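Local coordinates for protein halocarboxylic acid dehalogenase DehI (Pseudomonas putida, PDB 3BJX) that probably hydrolyses the carbon-halogen bond of halogenated carboxylic acids, as a group I haloacid dehalogenase of all-helical fold, at residues Arg55-Phe60 with Ala271-Val276; Leu135-Ser140 with Met279-Ile284; Pro171-Val176 with Phe205-Asn210. All coordinates share one frame; numbering follows the deposited sequence.

Contact 1 (Arg55-Phe60 with Ala271-Val276); sequences RVLATF and AGLTGV
Where helix 52-57 and the turn next to it pack on the early part of the long helix 267-299, Phe60, Leu57 and Val56 meet Leu273 and Val276 in a joint of apolar side chains against the second subunit. Phe60 buries the most surface. Its CE1 comes 3.4 Å from the backbone N of Leu273, and CB of Leu273 sits over one ring face, offset toward the rim. At the ring's edge CG2 of Val276 lies 3.9 Å from Phe60 CZ. Gly272 carries no CB, which lets Phe60 CZ approach Gly272 C to 3.7 Å, so the ring can come close to the helix backbone. A type I beta turn from Leu57 to Phe60 delivers this ring; within the turn region the carbonyl O of Val56 is gripped twice, by Thr59 N and by Thr59 OG1, the latter at 2.7 Å and in the carbonyl plane. In this all-helical dehalogenase the joint belongs to the dimer region as well: Asn268 of the second subunit bonds Thr59 OG1, and Ala271 of that subunit packs on Val56 and Val276. Leu57, with CG anti to its carbonyl carbon (chi1 -66°), sends CD2 to within 3.6 Å of Leu273 CD1, the two side chains crossing nearly at right angles. Leu57 CD2 also meets Val276 CG1 at 3.7 Å, and this valine methyl touches Val56 CG1 at 4.0 Å.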
loop_
_atom_site.group_PDB
_atom_site.type_symbol
_atom_site.label_atom_id
_atom_site.label_comp_id
_atom_site.label_asym_id
_atom_site.label_seq_id
_atom_site.Cartn_x
_atom_site.Cartn_y
_atom_site.Cartn_z
ATOM N N ARG A 55 -14.794 -6.109 3.242
ATOM C CA ARG A 55 -14.893 -7.544 3.494
ATOM C C ARG A 55 -13.612 -8.131 4.094
ATOM O O ARG A 55 -13.674 -9.094 4.886
ATOM C CB ARG A 55 -15.296 -8.305 2.215
ATOM C CG ARG A 55 -16.535 -7.715 1.536
ATOM C CD ARG A 55 -17.169 -8.678 0.548
ATOM N NE ARG A 55 -16.285 -9.132 -0.533
ATOM C CZ ARG A 55 -16.279 -8.648 -1.777
ATOM N NH1 ARG A 55 -17.074 -7.644 -2.125
ATOM N NH2 ARG A 55 -15.443 -9.165 -2.687
ATOM N N VAL A 56 -12.468 -7.559 3.716
ATOM C CA VAL A 56 -11.194 -7.891 4.343
ATOM C C VAL A 56 -11.092 -7.338 5.770
ATOM O O VAL A 56 -10.556 -8.008 6.652
ATOM C CB VAL A 56 -9.987 -7.429 3.474
ATOM C CG1 VAL A 56 -8.669 -7.650 4.203
ATOM C CG2 VAL A 56 -10.006 -8.174 2.113
ATOM N N LEU A 57 -11.621 -6.131 5.976
ATOM C CA LEU A 57 -11.612 -5.441 7.280
ATOM C C LEU A 57 -12.525 -6.143 8.251
ATOM O O LEU A 57 -12.276 -6.146 9.455
ATOM C CB LEU A 57 -12.087 -3.987 7.144
ATOM C CG LEU A 57 -11.232 -3.005 6.351
ATOM C CD1 LEU A 57 -11.955 -1.628 6.222
ATOM C CD2 LEU A 57 -9.819 -2.862 6.963
ATOM N N ALA A 58 -13.593 -6.716 7.703
ATOM C CA ALA A 58 -14.509 -7.584 8.421
ATOM C C ALA A 58 -13.829 -8.784 9.091
ATOM O O ALA A 58 -14.414 -9.390 9.994
ATOM C CB ALA A 58 -15.602 -8.074 7.468
ATOM N N THR A 59 -12.616 -9.134 8.654
ATOM C CA THR A 59 -11.861 -10.259 9.261
ATOM C C THR A 59 -11.026 -9.851 10.496
ATOM O O THR A 59 -10.409 -10.712 11.132
ATOM C CB THR A 59 -10.946 -10.988 8.241
ATOM O OG1 THR A 59 -9.793 -10.188 7.989
ATOM C CG2 THR A 59 -11.649 -11.223 6.946
ATOM N N PHE A 60 -11.017 -8.557 10.823
ATOM C CA PHE A 60 -10.349 -8.019 12.021
ATOM C C PHE A 60 -11.364 -7.900 13.160
ATOM O O PHE A 60 -12.368 -7.206 13.020
ATOM C CB PHE A 60 -9.733 -6.639 11.734
ATOM C CG PHE A 60 -8.538 -6.672 10.807
ATOM C CD1 PHE A 60 -7.241 -6.760 11.321
ATOM C CD2 PHE A 60 -8.703 -6.613 9.432
ATOM C CE1 PHE A 60 -6.130 -6.811 10.470
ATOM C CE2 PHE A 60 -7.601 -6.661 8.574
ATOM C CZ PHE A 60 -6.310 -6.750 9.096
ATOM N N ALA A 271 -1.254 -3.324 13.183
ATOM C CA ALA A 271 -0.265 -3.209 12.135
ATOM C C ALA A 271 -0.822 -3.702 10.795
ATOM O O ALA A 271 -0.520 -3.127 9.748
ATOM C CB ALA A 271 0.998 -4.004 12.521
ATOM N N GLY A 272 -1.612 -4.784 10.836
ATOM C CA GLY A 272 -2.164 -5.418 9.626
ATOM C C GLY A 272 -3.294 -4.568 9.093
ATOM O O GLY A 272 -3.403 -4.322 7.897
ATOM N N LEU A 273 -4.129 -4.116 10.012
ATOM C CA LEU A 273 -5.170 -3.149 9.738
ATOM C C LEU A 273 -4.630 -1.839 9.084
ATOM O O LEU A 273 -5.218 -1.334 8.111
ATOM C CB LEU A 273 -5.874 -2.834 11.057
ATOM C CG LEU A 273 -7.011 -1.839 11.017
ATOM C CD1 LEU A 273 -8.023 -2.315 10.006
ATOM C CD2 LEU A 273 -7.622 -1.742 12.432
ATOM N N THR A 274 -3.538 -1.305 9.631
ATOM C CA THR A 274 -2.896 -0.105 9.079
ATOM C C THR A 274 -2.452 -0.357 7.654
ATOM O O THR A 274 -2.701 0.484 6.786
ATOM C CB THR A 274 -1.656 0.336 9.894
ATOM O OG1 THR A 274 -2.043 0.629 11.237
ATOM C CG2 THR A 274 -0.975 1.560 9.275
ATOM N N GLY A 275 -1.795 -1.498 7.429
ATOM C CA GLY A 275 -1.276 -1.897 6.112
ATOM C C GLY A 275 -2.393 -2.182 5.125
ATOM O O GLY A 275 -2.280 -1.874 3.946
ATOM N N VAL A 276 -3.483 -2.747 5.618
ATOM C CA VAL A 276 -4.648 -3.072 4.789
ATOM C C VAL A 276 -5.345 -1.799 4.282
ATOM O O VAL A 276 -5.678 -1.693 3.095
ATOM C CB VAL A 276 -5.631 -4.002 5.557
ATOM C CG1 VAL A 276 -6.986 -4.069 4.889
ATOM C CG2 VAL A 276 -5.066 -5.392 5.650
#

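Contact 2 (Leu135-Ser140 with Met279-Ile284); sequences LITALS and MYQRFI
Gln281 and Ile136 bury the most surface where helices 112-143 and 267-299 lie side by side, with Ser140 holding the far end of the glutamine. Gln281 reaches across with its chain extended beyond CG, which carries the amide to the neighbouring helix. There its two polar atoms are handled separately. Ser140 OG donates to Gln281 OE1 at 2.8 Å, but from above the carbonyl plane, about 65° out of it, so the hydroxyl rests over the amide rather than on a lone pair. It gets there because OG stands anti to the serine's backbone N (chi1 176°). On the other side of the amide, Gln281 NE2 gives a hydrogen bond to a water at 3.1 Å, and that water donates to Thr137 OG1 at 3.0 Å. Thr137 OG1 also bonds Leu133 O one turn back on its own helix, while Thr137 CG2 lies 3.8 Å from Gln281 NE2. A glutamine suits this buried place because one amide offers both an acceptor and a donor, and both are used.

Ile136 supplies the apolar half. Its CG2 presses on the backbone of the opposite helix, 3.6 Å from Gln281 N, and touches Tyr280 CB at 3.8 Å. The tyrosine's phenol end leads elsewhere, to a hydrogen bond with His199 NE2. The short segment axes pass 9.1 Å apart with their directions 160° from each other, a nearly antiparallel helix-helix packing in the interior of an all-alpha fold, with a side-chain and water bridge set into its interface.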
loop_
_atom_site.group_PDB
_atom_site.type_symbol
_atom_site.label_atom_id
_atom_site.label_comp_id
_atom_site.label_asym_id
_atom_site.label_seq_id
_atom_site.Cartn_x
_atom_site.Cartn_y
_atom_site.Cartn_z
ATOM N N LEU A 135 -14.490 6.575 2.368
ATOM C CA LEU A 135 -14.586 5.726 3.567
ATOM C C LEU A 135 -13.206 5.168 3.961
ATOM O O LEU A 135 -12.716 5.459 5.044
ATOM C CB LEU A 135 -15.616 4.598 3.387
ATOM C CG LEU A 135 -15.671 3.523 4.490
ATOM C CD1 LEU A 135 -15.923 4.130 5.865
ATOM C CD2 LEU A 135 -16.701 2.456 4.211
ATOM N N ILE A 136 -12.584 4.406 3.063
ATOM C CA ILE A 136 -11.271 3.798 3.280
ATOM C C ILE A 136 -10.191 4.831 3.632
ATOM O O ILE A 136 -9.344 4.574 4.499
ATOM C CB ILE A 136 -10.875 2.919 2.052
ATOM C CG1 ILE A 136 -11.824 1.695 1.905
ATOM C CG2 ILE A 136 -9.402 2.550 2.039
ATOM C CD1 ILE A 136 -12.179 0.968 3.175
ATOM N N THR A 137 -10.237 5.993 2.970
ATOM C CA THR A 137 -9.397 7.150 3.335
ATOM C C THR A 137 -9.711 7.731 4.723
ATOM O O THR A 137 -8.765 8.010 5.464
ATOM C CB THR A 137 -9.410 8.275 2.263
ATOM O OG1 THR A 137 -9.171 7.701 0.977
ATOM C CG2 THR A 137 -8.300 9.316 2.535
ATOM N N ALA A 138 -10.996 7.912 5.090
ATOM C CA ALA A 138 -11.329 8.385 6.457
ATOM C C ALA A 138 -10.793 7.410 7.507
ATOM O O ALA A 138 -10.162 7.812 8.498
ATOM C CB ALA A 138 -12.828 8.589 6.639
ATOM N N LEU A 139 -11.012 6.122 7.249
ATOM C CA LEU A 139 -10.478 5.045 8.070
ATOM C C LEU A 139 -8.948 4.976 8.119
ATOM O O LEU A 139 -8.410 4.760 9.174
ATOM C CB LEU A 139 -11.055 3.698 7.627
ATOM C CG LEU A 139 -12.572 3.427 7.648
ATOM C CD1 LEU A 139 -12.832 1.949 7.508
ATOM C CD2 LEU A 139 -13.270 3.976 8.881
ATOM N N SER A 140 -8.255 5.142 6.986
ATOM C CA SER A 140 -6.818 4.953 6.952
ATOM C C SER A 140 -6.137 6.113 7.642
ATOM O O SER A 140 -5.193 5.930 8.428
ATOM C CB SER A 140 -6.314 4.839 5.518
ATOM O OG SER A 140 -4.891 4.748 5.491
HETATM N N MSE A 279 -3.038 -0.016 1.645
HETATM C CA MSE A 279 -3.248 -0.731 0.394
HETATM C C MSE A 279 -4.579 -0.444 -0.316
HETATM O O MSE A 279 -4.623 -0.342 -1.538
HETATM C CB MSE A 279 -3.140 -2.226 0.665
HETATM C CG MSE A 279 -3.194 -3.062 -0.573
HETATM SE SE MSE A 279 -2.668 -4.872 -0.171
HETATM C CE MSE A 279 -4.224 -5.450 0.924
ATOM N N TYR A 280 -5.669 -0.367 0.441
ATOM C CA TYR A 280 -6.976 -0.159 -0.180
ATOM C C TYR A 280 -7.231 1.279 -0.665
ATOM O O TYR A 280 -8.000 1.468 -1.587
ATOM C CB TYR A 280 -8.148 -0.741 0.644
ATOM C CG TYR A 280 -8.397 -2.208 0.359
ATOM C CD1 TYR A 280 -8.993 -2.624 -0.842
ATOM C CD2 TYR A 280 -8.018 -3.186 1.280
ATOM C CE1 TYR A 280 -9.194 -3.981 -1.108
ATOM C CE2 TYR A 280 -8.227 -4.536 1.027
ATOM C CZ TYR A 280 -8.805 -4.923 -0.160
ATOM O OH TYR A 280 -9.010 -6.268 -0.378
ATOM N N GLN A 281 -6.567 2.281 -0.085
ATOM C CA GLN A 281 -6.556 3.631 -0.699
ATOM C C GLN A 281 -6.138 3.564 -2.171
ATOM O O GLN A 281 -6.813 4.112 -3.040
ATOM C CB GLN A 281 -5.632 4.587 0.055
ATOM C CG GLN A 281 -5.976 4.812 1.511
ATOM C CD GLN A 281 -5.066 5.810 2.170
ATOM O OE1 GLN A 281 -4.121 5.451 2.886
ATOM N NE2 GLN A 281 -5.337 7.068 1.949
ATOM N N ARG A 282 -5.034 2.863 -2.440
ATOM C CA ARG A 282 -4.464 2.777 -3.788
ATOM C C ARG A 282 -5.255 1.825 -4.672
ATOM O O ARG A 282 -5.382 2.058 -5.875
ATOM C CB ARG A 282 -2.995 2.324 -3.735
ATOM C CG ARG A 282 -2.007 3.377 -3.332
ATOM C CD ARG A 282 -1.972 3.615 -1.834
ATOM N NE ARG A 282 -1.024 4.672 -1.505
ATOM C CZ ARG A 282 -0.964 5.290 -0.335
ATOM N NH1 ARG A 282 -1.761 4.917 0.665
ATOM N NH2 ARG A 282 -0.067 6.256 -0.152
ATOM N N PHE A 283 -5.786 0.766 -4.067
ATOM C CA PHE A 283 -6.531 -0.261 -4.785
ATOM C C PHE A 283 -7.804 0.326 -5.360
ATOM O O PHE A 283 -8.064 0.192 -6.576
ATOM C CB PHE A 283 -6.808 -1.467 -3.873
ATOM C CG PHE A 283 -7.601 -2.586 -4.534
ATOM C CD1 PHE A 283 -6.961 -3.723 -5.003
ATOM C CD2 PHE A 283 -8.982 -2.501 -4.673
ATOM C CE1 PHE A 283 -7.665 -4.753 -5.603
ATOM C CE2 PHE A 283 -9.710 -3.531 -5.274
ATOM C CZ PHE A 283 -9.043 -4.654 -5.742
ATOM N N ILE A 284 -8.579 0.988 -4.487
ATOM C CA ILE A 284 -9.830 1.654 -4.869
ATOM C C ILE A 284 -9.572 2.756 -5.883
ATOM O O ILE A 284 -10.263 2.825 -6.906
ATOM C CB ILE A 284 -10.572 2.305 -3.687
ATOM C CG1 ILE A 284 -10.670 1.372 -2.475
ATOM C CG2 ILE A 284 -11.964 2.817 -4.159
ATOM C CD1 ILE A 284 -11.713 0.341 -2.554
HETATM O O HOH W 1 -6.689 8.392 -0.468
#

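Contact 3 (Pro171-Val176 with Phe205-Asn210); sequences PLLPLV and FQALAN
Ala207 CB is met by two neighbouring leucine methyls of the extended loop, Leu173 CD2 at 3.6 Å and Leu175 CD2 at 3.7 Å. A side chain no larger than a methyl lets the two leucines close against helix 203-208, and the same patch continues onto helix 112-143, where Leu173 and Ala207 both rest on Val121. Beside it, Leu175 CB packs on Gln206 CB. Val176 buries the most surface of all: with CG1 anti to the backbone N (chi1 172°), Val176 CG2 is left beside that N and packs on Ala209 CB at 3.7 Å, and helix 183-195 covers this side through Val185.

Outward from these methyls the backbone of the loop is held by three hydrogen bonds. Val176 N donates to Gln206 O at 2.9 Å, standing well above that carbonyl's plane. Gln206 returns the bond with its side chain: its extended chain carries NE2 to Val176 O, nearly straight at 171° and with the acceptor in its own amide plane, though NE2 stands above the valine's carbonyl plane, 36° out of it. Gln206 thus grips both the N and the O of one valine; its OE1 has a weak bond to Arg55.

At the rim, Asn210 ND2 bridges the segment 205-210 and the loop. It gives 2.8 Å to Pro174 O, the partner lying in the amide plane, and a more bent bond to Ala207 O, so one amide nitrogen serves two carbonyls. Pro174 has no N-H to satisfy and offers its carbonyl to Asn210, the two side chains crossing at about a right angle. The result is an extended, irregular loop strapped along the short helix 203-208 and the residues after it by backbone and amide hydrogen bonds within an all-helical fold.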
loop_
_atom_site.group_PDB
_atom_site.type_symbol
_atom_site.label_atom_id
_atom_site.label_comp_id
_atom_site.label_asym_id
_atom_site.label_seq_id
_atom_site.Cartn_x
_atom_site.Cartn_y
_atom_site.Cartn_z
ATOM N N PRO A 171 -30.776 -3.980 -5.726
ATOM C CA PRO A 171 -30.258 -3.859 -4.343
ATOM C C PRO A 171 -28.950 -4.632 -4.052
ATOM O O PRO A 171 -28.152 -4.210 -3.187
ATOM C CB PRO A 171 -31.411 -4.412 -3.489
ATOM C CG PRO A 171 -32.209 -5.283 -4.454
ATOM C CD PRO A 171 -32.144 -4.528 -5.745
ATOM N N LEU A 172 -28.733 -5.738 -4.768
ATOM C CA LEU A 172 -27.573 -6.595 -4.531
ATOM C C LEU A 172 -27.052 -7.225 -5.828
ATOM O O LEU A 172 -27.690 -8.097 -6.408
ATOM C CB LEU A 172 -27.903 -7.652 -3.456
ATOM C CG LEU A 172 -26.835 -8.361 -2.608
ATOM C CD1 LEU A 172 -25.725 -7.469 -2.104
ATOM C CD2 LEU A 172 -27.513 -9.023 -1.419
ATOM N N LEU A 173 -25.890 -6.750 -6.271
ATOM C CA LEU A 173 -25.221 -7.191 -7.497
ATOM C C LEU A 173 -24.522 -8.550 -7.307
ATOM O O LEU A 173 -23.781 -8.715 -6.341
ATOM C CB LEU A 173 -24.185 -6.127 -7.866
ATOM C CG LEU A 173 -24.013 -5.652 -9.302
ATOM C CD1 LEU A 173 -23.726 -4.191 -9.303
ATOM C CD2 LEU A 173 -22.896 -6.444 -9.975
ATOM N N PRO A 174 -24.769 -9.538 -8.204
ATOM C CA PRO A 174 -24.110 -10.857 -8.104
ATOM C C PRO A 174 -22.624 -10.886 -8.503
ATOM O O PRO A 174 -22.267 -10.625 -9.649
ATOM C CB PRO A 174 -24.910 -11.736 -9.078
ATOM C CG PRO A 174 -25.514 -10.811 -10.033
ATOM C CD PRO A 174 -25.718 -9.489 -9.337
ATOM N N LEU A 175 -21.774 -11.278 -7.566
ATOM C CA LEU A 175 -20.359 -11.380 -7.830
ATOM C C LEU A 175 -19.972 -12.838 -7.930
ATOM O O LEU A 175 -20.425 -13.654 -7.119
ATOM C CB LEU A 175 -19.580 -10.707 -6.696
ATOM C CG LEU A 175 -20.023 -9.332 -6.228
ATOM C CD1 LEU A 175 -19.106 -8.897 -5.140
ATOM C CD2 LEU A 175 -19.999 -8.285 -7.342
ATOM N N VAL A 176 -19.126 -13.163 -8.908
ATOM C CA VAL A 176 -18.573 -14.503 -9.055
ATOM C C VAL A 176 -17.672 -14.836 -7.866
ATOM O O VAL A 176 -16.751 -14.078 -7.543
ATOM C CB VAL A 176 -17.773 -14.649 -10.382
ATOM C CG1 VAL A 176 -17.017 -15.987 -10.441
ATOM C CG2 VAL A 176 -18.710 -14.510 -11.587
ATOM N N PHE A 205 -14.454 -6.756 -11.007
ATOM C CA PHE A 205 -14.026 -7.859 -11.870
ATOM C C PHE A 205 -14.780 -9.156 -11.564
ATOM O O PHE A 205 -15.096 -9.911 -12.474
ATOM C CB PHE A 205 -12.502 -8.027 -11.820
ATOM C CG PHE A 205 -11.752 -6.797 -12.271
ATOM C CD1 PHE A 205 -12.159 -6.085 -13.417
ATOM C CD2 PHE A 205 -10.644 -6.334 -11.562
ATOM C CE1 PHE A 205 -11.487 -4.941 -13.823
ATOM C CE2 PHE A 205 -9.972 -5.185 -11.964
ATOM C CZ PHE A 205 -10.382 -4.491 -13.098
ATOM N N GLN A 206 -15.095 -9.404 -10.294
ATOM C CA GLN A 206 -16.043 -10.485 -9.940
ATOM C C GLN A 206 -17.410 -10.380 -10.640
ATOM O O GLN A 206 -18.055 -11.384 -10.967
ATOM C CB GLN A 206 -16.249 -10.530 -8.429
ATOM C CG GLN A 206 -15.010 -10.965 -7.662
ATOM C CD GLN A 206 -15.247 -10.982 -6.161
ATOM O OE1 GLN A 206 -14.778 -10.103 -5.433
ATOM N NE2 GLN A 206 -15.990 -11.970 -5.694
ATOM N N ALA A 207 -17.846 -9.153 -10.873
ATOM C CA ALA A 207 -19.167 -8.903 -11.373
ATOM C C ALA A 207 -19.222 -9.034 -12.878
ATOM O O ALA A 207 -20.240 -9.431 -13.439
ATOM C CB ALA A 207 -19.599 -7.527 -10.944
ATOM N N LEU A 208 -18.131 -8.660 -13.542
ATOM C CA LEU A 208 -18.050 -8.700 -15.002
ATOM C C LEU A 208 -17.742 -10.128 -15.419
ATOM O O LEU A 208 -18.141 -10.557 -16.504
ATOM C CB LEU A 208 -16.989 -7.723 -15.513
ATOM C CG LEU A 208 -17.307 -6.219 -15.355
ATOM C CD1 LEU A 208 -16.027 -5.384 -15.300
ATOM C CD2 LEU A 208 -18.256 -5.669 -16.437
ATOM N N ALA A 209 -17.069 -10.867 -14.524
ATOM C CA ALA A 209 -16.821 -12.310 -14.699
ATOM C C ALA A 209 -18.112 -13.126 -14.900
ATOM O O ALA A 209 -18.049 -14.293 -15.252
ATOM C CB ALA A 209 -15.997 -12.869 -13.545
ATOM N N ASN A 210 -19.271 -12.514 -14.658
ATOM C CA ASN A 210 -20.552 -13.078 -15.060
ATOM C C ASN A 210 -20.586 -13.264 -16.569
ATOM O O ASN A 210 -21.207 -14.186 -17.079
ATOM C CB ASN A 210 -21.707 -12.167 -14.614
ATOM C CG ASN A 210 -22.069 -12.365 -13.157
ATOM O OD1 ASN A 210 -22.321 -13.487 -12.730
ATOM N ND2 ASN A 210 -22.082 -11.285 -12.385
#

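In the fold
Contacts 1 and 2 share helix 267-299 and lie next to each other, their centres about 11 Å apart. Val56 and Leu57 join them: Val56 CG2 is 3.3 Å from Tyr280 OH, and Leu57 CD1 is 3.9 Å from Leu139 CD1 and 4.0 Å from Ile136 CD1, so helices 52-57, 112-143 and 267-299 form one continuous core that also reaches the second subunit. Contact 3 stands apart, its centre about 23 Å from contact 1 and 21 Å from contact 2, yet Arg55 spans to it, its NH2 weakly bonded to Gln206 OE1 at 3.0 Å and its NH1 packing on Leu175. A sulfate, probably from the crystallisation liquor, lies about 6 Å from the side chain of Tyr280 and may mark a pocket there.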